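Local structure of putative Transcriptional Regulator (Rhodococcus sp., 2IA2) at the interface of chains A and B. The protein probably binds DNA as a dimeric transcriptional regulator of the IclR family, with a helix-turn-helix domain and a C-terminal domain that in this family senses small effector molecules. Sequence-based numbering; all coordinates share one arbitrary frame. Chains: chain A/B, Putative Transcriptional Regulator.

Contact 1: the interface of chains A and B. Residues chain A 77, 80, 85, 88; chain B 86, 122-124, 139-141.
An apolar subunit interface with a water-bridged rim joins chain A to chain B here, tying the 3-10 helix 77-81 and helix 84-87 of chain A to helix 80-89 and the region of strand 120-127 in chain B; the pairing is likely to be the dimer through which IclR regulators associate, although the structure alone does not prove it. The aromatic ring of B:Tyr86 is the centrepiece. Its CG stands anti to the backbone N (chi1 172°), which carries the ring away from its helix and against chain A. A:Pro77 lies over one face, its CA 3.6 Å from the ring centroid in a CH-pi contact offset toward the rim. The two side chains cross obliquely, and the pyrrolidine atoms CB, CG and CD gather about the phenol oxygen OH rather than over the ring centre. A:Leu80 approaches from the same side of the ring plane as the proline but lies outward, past CD2 and CE2, crossing the tyrosine at about a right angle. Its CG lies 3.7 Å from CD2 of B:Tyr86, and its methyl CD1 is equally near CE2. With CG anti to the carbonyl carbon (chi1 -64°) and CD1 anti to CA (chi2 175°), the two torsions together carry this methyl to CG2 of B:Val122, 3.9 Å away. The CB of A:Leu80 rests against CA of B:Gly140. Farther along, A:Ser85 lies against the carbonyl O of B:Ile139, 3.2 Å from its CA and 3.5 Å from its CB, with OG1 of B:Thr141 alongside. No direct polar bond crosses the patch; instead water 1 links the hydroxyl OG of A:Ser88 (2.7 Å) to the backbone N of B:Ile139 (2.9 Å). On chain A the patch runs from the 3-10 helix 77-81 through helix 84-87 to the loop at A:Ser88; on chain B it joins helix 80-89, strand 120-127 and the loop 139-141.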
loop_
_atom_site.group_PDB
_atom_site.type_symbol
_atom_site.label_atom_id
_atom_site.label_comp_id
_atom_site.label_asym_id
_atom_site.label_seq_id
_atom_site.Cartn_x
_atom_site.Cartn_y
_atom_site.Cartn_z
ATOM N N PRO A 77 17.936 0.165 -2.084
ATOM C CA PRO A 77 16.622 -0.277 -2.601
ATOM C C PRO A 77 16.356 -1.757 -2.533
ATOM O O PRO A 77 15.248 -2.179 -2.821
ATOM C CB PRO A 77 16.640 0.165 -4.089
ATOM C CG PRO A 77 18.115 0.438 -4.402
ATOM C CD PRO A 77 18.750 0.848 -3.107
ATOM N N LEU A 80 13.268 -2.884 -0.495
ATOM C CA LEU A 80 11.948 -3.009 -1.142
ATOM C C LEU A 80 11.586 -4.410 -1.603
ATOM O O LEU A 80 10.401 -4.710 -1.751
ATOM C CB LEU A 80 11.794 -1.995 -2.345
ATOM C CG LEU A 80 11.848 -0.519 -1.893
ATOM C CD1 LEU A 80 11.826 0.417 -3.157
ATOM C CD2 LEU A 80 10.666 -0.205 -0.979
ATOM N N SER A 85 6.038 -4.658 -3.017
ATOM C CA SER A 85 5.239 -4.474 -4.197
ATOM C C SER A 85 3.944 -5.253 -4.126
ATOM O O SER A 85 3.038 -4.982 -4.877
ATOM C CB SER A 85 6.009 -4.821 -5.471
ATOM O OG SER A 85 6.340 -6.183 -5.413
ATOM N N SER A 88 1.769 -3.518 -0.593
ATOM C CA SER A 88 1.267 -2.143 -0.868
ATOM C C SER A 88 0.071 -2.119 -1.836
ATOM O O SER A 88 -0.635 -1.136 -1.977
ATOM C CB SER A 88 2.407 -1.208 -1.315
ATOM O OG SER A 88 2.958 -1.620 -2.578
ATOM N N TYR B 86 13.639 2.525 4.098
ATOM C CA TYR B 86 14.334 2.930 2.882
ATOM C C TYR B 86 13.682 4.160 2.258
ATOM O O TYR B 86 14.304 5.218 2.154
ATOM C CB TYR B 86 14.362 1.782 1.872
ATOM C CG TYR B 86 14.883 2.176 0.508
ATOM C CD1 TYR B 86 16.210 2.542 0.330
ATOM C CD2 TYR B 86 14.048 2.184 -0.601
ATOM C CE1 TYR B 86 16.692 2.903 -0.914
ATOM C CE2 TYR B 86 14.519 2.545 -1.849
ATOM C CZ TYR B 86 15.843 2.903 -1.999
ATOM O OH TYR B 86 16.317 3.263 -3.240
ATOM N N VAL B 122 13.462 0.999 -10.390
ATOM C CA VAL B 122 12.646 0.567 -9.315
ATOM C C VAL B 122 11.734 1.688 -8.937
ATOM O O VAL B 122 12.152 2.844 -8.773
ATOM C CB VAL B 122 13.499 0.048 -8.136
ATOM C CG1 VAL B 122 14.574 0.954 -7.837
ATOM C CG2 VAL B 122 12.635 -0.150 -6.881
ATOM N N TYR B 123 10.460 1.357 -8.838
ATOM C CA TYR B 123 9.428 2.353 -8.460
ATOM C C TYR B 123 9.505 2.779 -7.016
ATOM O O TYR B 123 9.424 1.950 -6.159
ATOM C CB TYR B 123 8.022 1.744 -8.711
ATOM C CG TYR B 123 7.666 1.872 -10.189
ATOM C CD1 TYR B 123 8.423 1.195 -11.138
ATOM C CD2 TYR B 123 6.572 2.651 -10.635
ATOM C CE1 TYR B 123 8.164 1.309 -12.503
ATOM C CE2 TYR B 123 6.295 2.753 -12.027
ATOM C CZ TYR B 123 7.123 2.075 -12.948
ATOM O OH TYR B 123 6.950 2.139 -14.336
ATOM N N VAL B 124 9.566 4.073 -6.736
ATOM C CA VAL B 124 9.746 4.529 -5.336
ATOM C C VAL B 124 8.613 5.417 -4.898
ATOM O O VAL B 124 8.467 5.644 -3.709
ATOM C CB VAL B 124 11.166 5.210 -5.060
ATOM C CG1 VAL B 124 12.321 4.193 -5.307
ATOM C CG2 VAL B 124 11.409 6.412 -5.950
ATOM N N ILE B 139 4.904 0.481 -5.756
ATOM C CA ILE B 139 6.211 0.805 -5.215
ATOM C C ILE B 139 6.950 -0.489 -4.939
ATOM O O ILE B 139 6.321 -1.476 -4.559
ATOM C CB ILE B 139 6.049 1.699 -3.972
ATOM C CG1 ILE B 139 5.490 3.077 -4.437
ATOM C CG2 ILE B 139 7.363 1.863 -3.307
ATOM C CD1 ILE B 139 4.976 3.967 -3.225
ATOM N N GLY B 140 8.239 -0.521 -5.275
ATOM C CA GLY B 140 9.089 -1.697 -5.106
ATOM C C GLY B 140 9.136 -2.579 -6.347
ATOM O O GLY B 140 9.985 -3.517 -6.429
ATOM N N THR B 141 8.244 -2.318 -7.310
ATOM C CA THR B 141 8.275 -3.070 -8.592
ATOM C C THR B 141 9.552 -2.721 -9.373
ATOM O O THR B 141 9.953 -1.566 -9.391
ATOM C CB THR B 141 7.052 -2.808 -9.447
ATOM O OG1 THR B 141 5.885 -3.203 -8.729
ATOM C CG2 THR B 141 7.081 -3.641 -10.810
HETATM O O HOH W 1 2.556 0.658 -4.014
#

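Contact 2: the interface of chains A and B. Residues chain A 27-28, 30-32, 34, 75-76, 79; chain B 82, 85-86, 88-89.
Helix 80-89 of chain B lies across the backbone of chain A, where A:Phe30 is extended (phi/psi -83/137°) after the end of helix 18-28 and turns its carbonyl toward B:Ser85. That serine holds OG anti to its carbonyl carbon and contacts water 3 at 2.5 Å; the same water touches the carbonyl oxygens of A:Arg28 and A:Phe30, bridging the helix end to the other subunit. B:Ser89 OG occupies the crowded position between its own N and carbonyl carbon. Its one hydrogen must be shared between O of B:Ser85 at 2.9 Å, on a lone pair in the carbonyl plane, and O of B:Tyr86 at 3.1 Å, approached from above the plane. OG also meets water 2 at 2.7 Å, which accepts a nearly straight hydrogen bond from the N-H of A:Leu75 (176° at H). An alanine at B:Ser89 would remove both intrahelical bonds and would probably loosen the water bridge to A:Leu75. Methyl CD1 of A:Leu75 packs on CB of B:Ser85 at 3.7 Å, while its O lies in plane at the edge of the B:Tyr86 ring. Methyl CD2 of B:Leu82 reaches CG2 of A:Ile27 at 3.8 Å, crossing at about a right angle; its O lies 3.3 Å from CG1 of A:Val79. B:Ser88 packs against A:Asp31 and A:His32. ND2 of A:Asn34 donates to the syn lone pair of A:Asp31 OD1, likely steadying the loop. The site joins helix 18-28, its following loop, strand 72-75, A:Thr76 and the 3-10 helix 77-81 to chain B.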
loop_
_atom_site.group_PDB
_atom_site.type_symbol
_atom_site.label_atom_id
_atom_site.label_comp_id
_atom_site.label_asym_id
_atom_site.label_seq_id
_atom_site.Cartn_x
_atom_site.Cartn_y
_atom_site.Cartn_z
ATOM N N ILE A 27 17.442 -2.250 10.346
ATOM C CA ILE A 27 16.857 -1.725 9.102
ATOM C C ILE A 27 15.832 -0.663 9.490
ATOM O O ILE A 27 15.811 0.408 8.874
ATOM C CB ILE A 27 16.104 -2.840 8.283
ATOM C CG1 ILE A 27 17.105 -3.839 7.706
ATOM C CG2 ILE A 27 15.224 -2.227 7.176
ATOM C CD1 ILE A 27 16.460 -5.061 7.048
ATOM N N ARG A 28 15.016 -0.935 10.527
ATOM C CA ARG A 28 13.939 0.005 10.925
ATOM C C ARG A 28 14.456 1.332 11.529
ATOM O O ARG A 28 13.692 2.308 11.634
ATOM C CB ARG A 28 12.998 -0.624 12.003
ATOM C CG ARG A 28 12.217 -1.837 11.574
ATOM C CD ARG A 28 10.922 -1.558 10.939
ATOM N NE ARG A 28 10.044 -0.609 11.652
ATOM C CZ ARG A 28 8.964 -0.959 12.353
ATOM N NH1 ARG A 28 8.650 -2.234 12.500
ATOM N NH2 ARG A 28 8.195 -0.025 12.905
ATOM N N PHE A 30 16.485 3.483 10.336
ATOM C CA PHE A 30 16.508 4.546 9.306
ATOM C C PHE A 30 15.128 5.153 8.996
ATOM O O PHE A 30 14.113 4.464 8.911
ATOM C CB PHE A 30 17.221 4.026 8.037
ATOM C CG PHE A 30 18.590 3.442 8.340
ATOM C CD1 PHE A 30 18.719 2.114 8.653
ATOM C CD2 PHE A 30 19.734 4.252 8.384
ATOM C CE1 PHE A 30 19.959 1.537 9.011
ATOM C CE2 PHE A 30 21.024 3.689 8.734
ATOM C CZ PHE A 30 21.129 2.342 9.015
ATOM N N ASP A 31 15.071 6.457 8.872
ATOM C CA ASP A 31 13.820 7.097 8.549
ATOM C C ASP A 31 14.071 8.516 8.076
ATOM O O ASP A 31 15.222 8.890 7.741
ATOM C CB ASP A 31 12.885 7.074 9.748
ATOM C CG ASP A 31 13.532 7.663 10.994
ATOM O OD1 ASP A 31 14.448 8.531 10.880
ATOM O OD2 ASP A 31 13.134 7.250 12.094
ATOM N N HIS A 32 12.998 9.306 8.069
ATOM C CA HIS A 32 13.089 10.641 7.512
ATOM C C HIS A 32 14.097 11.521 8.282
ATOM O O HIS A 32 14.869 12.292 7.695
ATOM C CB HIS A 32 11.707 11.317 7.475
ATOM C CG HIS A 32 11.779 12.764 7.137
ATOM N ND1 HIS A 32 11.919 13.221 5.844
ATOM C CD2 HIS A 32 11.767 13.868 7.927
ATOM C CE1 HIS A 32 11.972 14.542 5.848
ATOM N NE2 HIS A 32 11.867 14.962 7.097
ATOM N N ASN A 34 16.468 10.392 10.067
ATOM C CA ASN A 34 17.751 9.677 10.265
ATOM C C ASN A 34 18.142 8.903 9.022
ATOM O O ASN A 34 18.027 7.661 8.988
ATOM C CB ASN A 34 17.697 8.707 11.458
ATOM C CG ASN A 34 17.429 9.403 12.769
ATOM O OD1 ASN A 34 18.364 9.776 13.486
ATOM N ND2 ASN A 34 16.147 9.564 13.115
ATOM N N LEU A 75 20.411 2.627 3.920
ATOM C CA LEU A 75 19.743 1.516 3.261
ATOM C C LEU A 75 19.833 1.630 1.753
ATOM O O LEU A 75 19.995 2.707 1.219
ATOM C CB LEU A 75 18.265 1.414 3.657
ATOM C CG LEU A 75 18.057 1.173 5.158
ATOM C CD1 LEU A 75 16.571 1.306 5.482
ATOM C CD2 LEU A 75 18.614 -0.208 5.539
ATOM N N THR A 76 19.682 0.499 1.082
ATOM C CA THR A 76 19.693 0.431 -0.362
ATOM C C THR A 76 18.293 0.007 -0.785
ATOM O O THR A 76 17.511 -0.446 0.065
ATOM C CB THR A 76 20.641 -0.682 -0.863
ATOM O OG1 THR A 76 20.021 -1.945 -0.632
ATOM C CG2 THR A 76 22.053 -0.640 -0.236
ATOM N N VAL A 79 15.972 -3.363 0.046
ATOM C CA VAL A 79 15.002 -3.493 1.133
ATOM C C VAL A 79 13.569 -3.556 0.623
ATOM O O VAL A 79 12.743 -4.206 1.220
ATOM C CB VAL A 79 15.199 -2.305 2.170
ATOM C CG1 VAL A 79 14.387 -2.532 3.435
ATOM C CG2 VAL A 79 16.716 -2.193 2.483
ATOM N N LEU B 82 9.644 -2.041 6.720
ATOM C CA LEU B 82 11.066 -2.300 6.350
ATOM C C LEU B 82 11.375 -1.513 5.091
ATOM O O LEU B 82 12.226 -0.643 5.114
ATOM C CB LEU B 82 11.322 -3.799 6.131
ATOM C CG LEU B 82 11.175 -4.590 7.426
ATOM C CD1 LEU B 82 11.099 -6.085 7.074
ATOM C CD2 LEU B 82 12.331 -4.294 8.428
ATOM N N SER B 85 11.357 2.276 5.622
ATOM C CA SER B 85 12.560 2.876 6.248
ATOM C C SER B 85 13.500 3.349 5.131
ATOM O O SER B 85 14.086 4.438 5.206
ATOM C CB SER B 85 13.254 1.824 7.143
ATOM O OG SER B 85 12.378 1.449 8.217
ATOM N N TYR B 86 13.639 2.525 4.098
ATOM C CA TYR B 86 14.334 2.930 2.882
ATOM C C TYR B 86 13.682 4.160 2.258
ATOM O O TYR B 86 14.304 5.218 2.154
ATOM C CB TYR B 86 14.362 1.782 1.872
ATOM C CG TYR B 86 14.883 2.176 0.508
ATOM C CD1 TYR B 86 16.210 2.542 0.330
ATOM C CD2 TYR B 86 14.048 2.184 -0.601
ATOM C CE1 TYR B 86 16.692 2.903 -0.914
ATOM C CE2 TYR B 86 14.519 2.545 -1.849
ATOM C CZ TYR B 86 15.843 2.903 -1.999
ATOM O OH TYR B 86 16.317 3.263 -3.240
ATOM N N SER B 88 11.596 6.335 3.182
ATOM C CA SER B 88 11.465 7.540 3.993
ATOM C C SER B 88 12.825 8.181 4.249
ATOM O O SER B 88 12.922 9.392 4.455
ATOM C CB SER B 88 10.776 7.221 5.321
ATOM O OG SER B 88 11.572 6.359 6.115
ATOM N N SER B 89 13.872 7.363 4.236
ATOM C CA SER B 89 15.211 7.832 4.545
ATOM C C SER B 89 15.876 8.376 3.292
ATOM O O SER B 89 16.817 9.101 3.397
ATOM C CB SER B 89 16.064 6.742 5.231
ATOM O OG SER B 89 16.462 5.772 4.314
HETATM O O HOH W 2 19.038 5.016 4.685
HETATM O O HOH W 3 12.107 3.360 9.872
#

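Contact 1 and contact 2 are neighbouring patches of one interface, the centres of their C-alpha atoms about 12 Å apart, and B:Tyr86 belongs to both. Helix 80-89 of chain B and the 3-10 helix 77-81 of chain A run through the two, and the tyrosine is the residue common to both. Contact 2 engages the DNA-binding region of chain A, whereas contact 1 extends to the C-terminal domain of chain B. Such continuity could couple movements of that domain to the placement of the DNA-binding domains. The whole interface is not an exact two-fold, so the two copies need not make these contacts identically.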